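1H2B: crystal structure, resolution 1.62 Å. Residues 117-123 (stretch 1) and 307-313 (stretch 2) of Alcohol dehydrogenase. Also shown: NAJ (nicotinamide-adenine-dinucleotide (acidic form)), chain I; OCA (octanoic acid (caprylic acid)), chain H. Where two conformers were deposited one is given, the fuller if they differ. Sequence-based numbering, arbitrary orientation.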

# COMPACT_ATOMS: atom_id res chain seq x y z
N ALA B 117 -16.79 -2.98 -5.79
CA ALA B 117 -15.39 -2.70 -5.51
C ALA B 117 -14.46 -3.29 -6.57
O ALA B 117 -13.23 -3.08 -6.52
CB ALA B 117 -15.00 -3.22 -4.13
N GLY B 118 -15.02 -4.07 -7.49
CA GLY B 118 -14.23 -4.57 -8.60
C GLY B 118 -13.65 -5.96 -8.40
O GLY B 118 -12.82 -6.38 -9.19
N GLU B 119 -14.08 -6.66 -7.37
CA GLU B 119 -13.51 -8.01 -7.11
C GLU B 119 -14.46 -9.10 -7.59
O GLU B 119 -15.27 -9.62 -6.80
CB GLU B 119 -13.15 -8.19 -5.63
CG GLU B 119 -11.98 -7.31 -5.19
CD GLU B 119 -10.62 -7.77 -5.70
OE1 GLU B 119 -10.53 -8.43 -6.74
OE2 GLU B 119 -9.61 -7.41 -5.05
N ASP B 120 -14.39 -9.42 -8.89
CA ASP B 120 -15.35 -10.34 -9.51
C ASP B 120 -15.42 -11.66 -8.79
O ASP B 120 -16.50 -12.22 -8.68
CB ASP B 120 -14.98 -10.63 -10.95
CG ASP B 120 -14.93 -9.39 -11.82
OD1 ASP B 120 -14.04 -8.50 -11.60
OD2 ASP B 120 -15.76 -9.26 -12.77
N MET B 121 -14.28 -12.16 -8.29
CA MET B 121 -14.29 -13.48 -7.65
C MET B 121 -14.97 -13.50 -6.31
O MET B 121 -15.18 -14.58 -5.73
CB MET B 121 -12.88 -14.09 -7.56
CG MET B 121 -12.15 -14.28 -8.92
SD MET B 121 -13.15 -15.22 -10.09
CE MET B 121 -13.41 -16.68 -9.19
N HIS B 122 -15.38 -12.32 -5.81
CA HIS B 122 -15.98 -12.27 -4.48
C HIS B 122 -17.41 -11.78 -4.55
O HIS B 122 -18.03 -11.42 -3.53
CB HIS B 122 -15.09 -11.48 -3.55
CG HIS B 122 -13.78 -12.18 -3.33
ND1 HIS B 122 -13.68 -13.36 -2.64
CD2 HIS B 122 -12.55 -11.91 -3.81
CE1 HIS B 122 -12.42 -13.79 -2.68
NE2 HIS B 122 -11.72 -12.92 -3.39
N CYS B 123 -17.95 -11.79 -5.76
CA CYS B 123 -19.33 -11.42 -5.97
C CYS B 123 -20.28 -12.42 -5.32
O CYS B 123 -20.09 -13.63 -5.39
CB CYS B 123 -19.58 -11.25 -7.47
SG CYS B 123 -18.74 -9.77 -8.07
PA NAJ I . -0.40 -28.37 -14.52
O1A NAJ I . -0.72 -29.83 -14.37
O2A NAJ I . -0.32 -27.76 -15.93
O5B NAJ I . 1.02 -27.99 -13.91
C5B NAJ I . 1.50 -28.56 -12.68
C4B NAJ I . 3.02 -28.48 -12.81
O4B NAJ I . 3.56 -28.84 -11.53
C3B NAJ I . 3.59 -29.40 -13.89
O3B NAJ I . 4.52 -28.71 -14.74
C2B NAJ I . 4.25 -30.44 -12.99
O2B NAJ I . 5.33 -31.15 -13.61
C1B NAJ I . 4.72 -29.64 -11.77
N9A NAJ I . 4.97 -30.43 -10.57
C8A NAJ I . 4.35 -31.60 -10.10
N7A NAJ I . 4.90 -31.95 -8.91
C5A NAJ I . 5.86 -31.03 -8.61
C6A NAJ I . 6.73 -30.88 -7.56
N6A NAJ I . 6.80 -31.75 -6.54
N1A NAJ I . 7.54 -29.78 -7.53
C2A NAJ I . 7.57 -28.86 -8.57
N3A NAJ I . 6.73 -29.03 -9.61
C4A NAJ I . 5.89 -30.11 -9.63
O3 NAJ I . -1.47 -27.60 -13.63
PN NAJ I . -2.14 -26.15 -13.87
O1N NAJ I . -3.33 -26.27 -14.70
O2N NAJ I . -1.09 -25.17 -14.22
O5D NAJ I . -2.71 -25.89 -12.39
C5D NAJ I . -1.77 -25.70 -11.33
C4D NAJ I . -2.50 -25.75 -10.00
O4D NAJ I . -3.26 -24.54 -9.86
C3D NAJ I . -3.52 -26.88 -9.89
O3D NAJ I . -3.65 -27.24 -8.51
C2D NAJ I . -4.82 -26.21 -10.36
O2D NAJ I . -6.00 -26.83 -9.94
C1D NAJ I . -4.62 -24.85 -9.67
N1N NAJ I . -5.44 -23.72 -10.12
C2N NAJ I . -5.66 -22.74 -9.19
C3N NAJ I . -6.36 -21.60 -9.55
C7N NAJ I . -6.65 -20.56 -8.51
O7N NAJ I . -7.42 -19.54 -8.93
N7N NAJ I . -6.15 -20.55 -7.27
C4N NAJ I . -6.86 -21.40 -10.88
C5N NAJ I . -6.44 -22.38 -11.83
C6N NAJ I . -5.78 -23.52 -11.44
C1 OCA H . -9.91 -22.52 -11.56
C2 OCA H . -10.30 -22.72 -10.09
C3 OCA H . -11.33 -21.66 -9.65
C4 OCA H . -12.06 -21.99 -8.36
C5 OCA H . -13.17 -20.95 -8.14
C6 OCA H . -13.79 -21.09 -6.75
C7 OCA H . -14.82 -20.01 -6.43
C8 OCA H . -15.38 -20.25 -5.04
O1 OCA H . -9.22 -23.40 -12.16
O2 OCA H . -10.24 -21.48 -12.16
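Stretch 2 307-313: SLVGNYV

Stretch 2 approaches stretch 1 as a loop, bent by a positive phi at Val309, that enters a helix at Tyr312, and the two stretches' nearest CA atoms are those of Asp120 and Asn311, 5.1 Å apart. The order of contacts is antiparallel in sense: Leu308 to Gly310 lie on Met121, while Asn311 and Tyr312 reach back to Gly118, Glu119 and Asp120.

Near the start of stretch 1, Gly118 follows a helix, in a Schellman motif; its positive phi would jam a CB against the preceding carbonyl, so glycine fits. A short 3-10 turn follows, held by His122 N to Glu119 O (2.9 Å) and Cys123 N to Asp120 O (3.3 Å).

The polar part of the contact serves the start of the helix. Asp120 OD1 accepts from Tyr312 N at 2.8 Å, satisfying a first-turn amide that has no helical carbonyl behind it; a short, charged acceptor suits this task, and OD2 is bonded elsewhere in the structure. Asn311, the N-cap residue, uses its side chain to cap a backbone N just beyond the stretch, while its ND2 donates to Glu119 OE1 at 3.2 Å and 164°. An amide, offering both donor and acceptor, can play both parts. Glu119 starts away from stretch 2, but its long chain bends back to bring the carboxylate within reach. A water lies 2.8 Å from Gly118 O and accepts from Val313 N (3.2 Å), linking the two backbones.

Around Met121 the contact is mostly packing, against the side chains of Leu308 and Val309 and the carbonyl O atoms of Leu308 and Gly310. Met121, long and unbranched, in an m, m, m conformation, packs its CB 3.8 Å from Leu308 CD2 and its SD 3.8 Å from Val309 CB. The backbone of this segment also serves the nicotinamide-adenine dinucleotide: Val309 N donates to its O7N (2.7 Å), and Ser307 O accepts from its N7N (2.9 Å).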

# COMPACT_ATOMS: atom_id res chain seq x y z
N SER B 307 -4.40 -17.03 -3.61
CA SER B 307 -4.74 -16.16 -4.73
C SER B 307 -5.75 -16.91 -5.58
O SER B 307 -5.56 -18.09 -5.82
CB SER B 307 -3.49 -15.82 -5.56
OG SER B 307 -3.73 -14.65 -6.32
N LEU B 308 -6.81 -16.22 -6.00
CA LEU B 308 -7.98 -16.85 -6.63
C LEU B 308 -8.23 -16.14 -7.97
O LEU B 308 -8.68 -14.99 -7.99
CB LEU B 308 -9.22 -16.67 -5.72
CG LEU B 308 -10.54 -17.19 -6.33
CD1 LEU B 308 -10.48 -18.69 -6.58
CD2 LEU B 308 -11.68 -16.86 -5.32
N VAL B 309 -7.96 -16.86 -9.06
CA VAL B 309 -8.24 -16.38 -10.43
C VAL B 309 -7.86 -14.91 -10.51
O VAL B 309 -6.72 -14.58 -10.25
CB VAL B 309 -9.70 -16.73 -10.84
CG1 VAL B 309 -9.88 -16.58 -12.37
CG2 VAL B 309 -10.07 -18.18 -10.48
N GLY B 310 -8.77 -14.02 -10.93
CA GLY B 310 -8.48 -12.59 -10.82
C GLY B 310 -9.70 -11.83 -11.23
O GLY B 310 -10.77 -12.39 -11.48
N ASN B 311 -9.56 -10.51 -11.22
CA ASN B 311 -10.73 -9.69 -11.50
C ASN B 311 -10.74 -9.23 -12.98
O ASN B 311 -9.84 -9.55 -13.75
CB ASN B 311 -10.86 -8.57 -10.47
CG ASN B 311 -9.74 -7.56 -10.53
OD1 ASN B 311 -9.21 -7.27 -11.60
ND2 ASN B 311 -9.35 -7.03 -9.36
N TYR B 312 -11.80 -8.51 -13.35
CA TYR B 312 -11.97 -8.16 -14.76
C TYR B 312 -10.89 -7.22 -15.24
O TYR B 312 -10.37 -7.36 -16.34
CB TYR B 312 -13.32 -7.53 -14.94
CG TYR B 312 -13.69 -7.20 -16.36
CD1 TYR B 312 -14.29 -8.16 -17.20
CD2 TYR B 312 -13.44 -5.95 -16.86
CE1 TYR B 312 -14.68 -7.86 -18.49
CE2 TYR B 312 -13.81 -5.61 -18.19
CZ TYR B 312 -14.42 -6.57 -18.99
OH TYR B 312 -14.79 -6.25 -20.30
N VAL B 313 -10.55 -6.27 -14.38
CA VAL B 313 -9.49 -5.32 -14.76
C VAL B 313 -8.15 -6.05 -14.97
O VAL B 313 -7.41 -5.77 -15.92
CB VAL B 313 -9.39 -4.16 -13.75
CG1 VAL B 313 -8.10 -3.37 -13.92
CG2 VAL B 313 -10.64 -3.25 -13.91
O HOH W 1 -11.99 -5.37 -11.68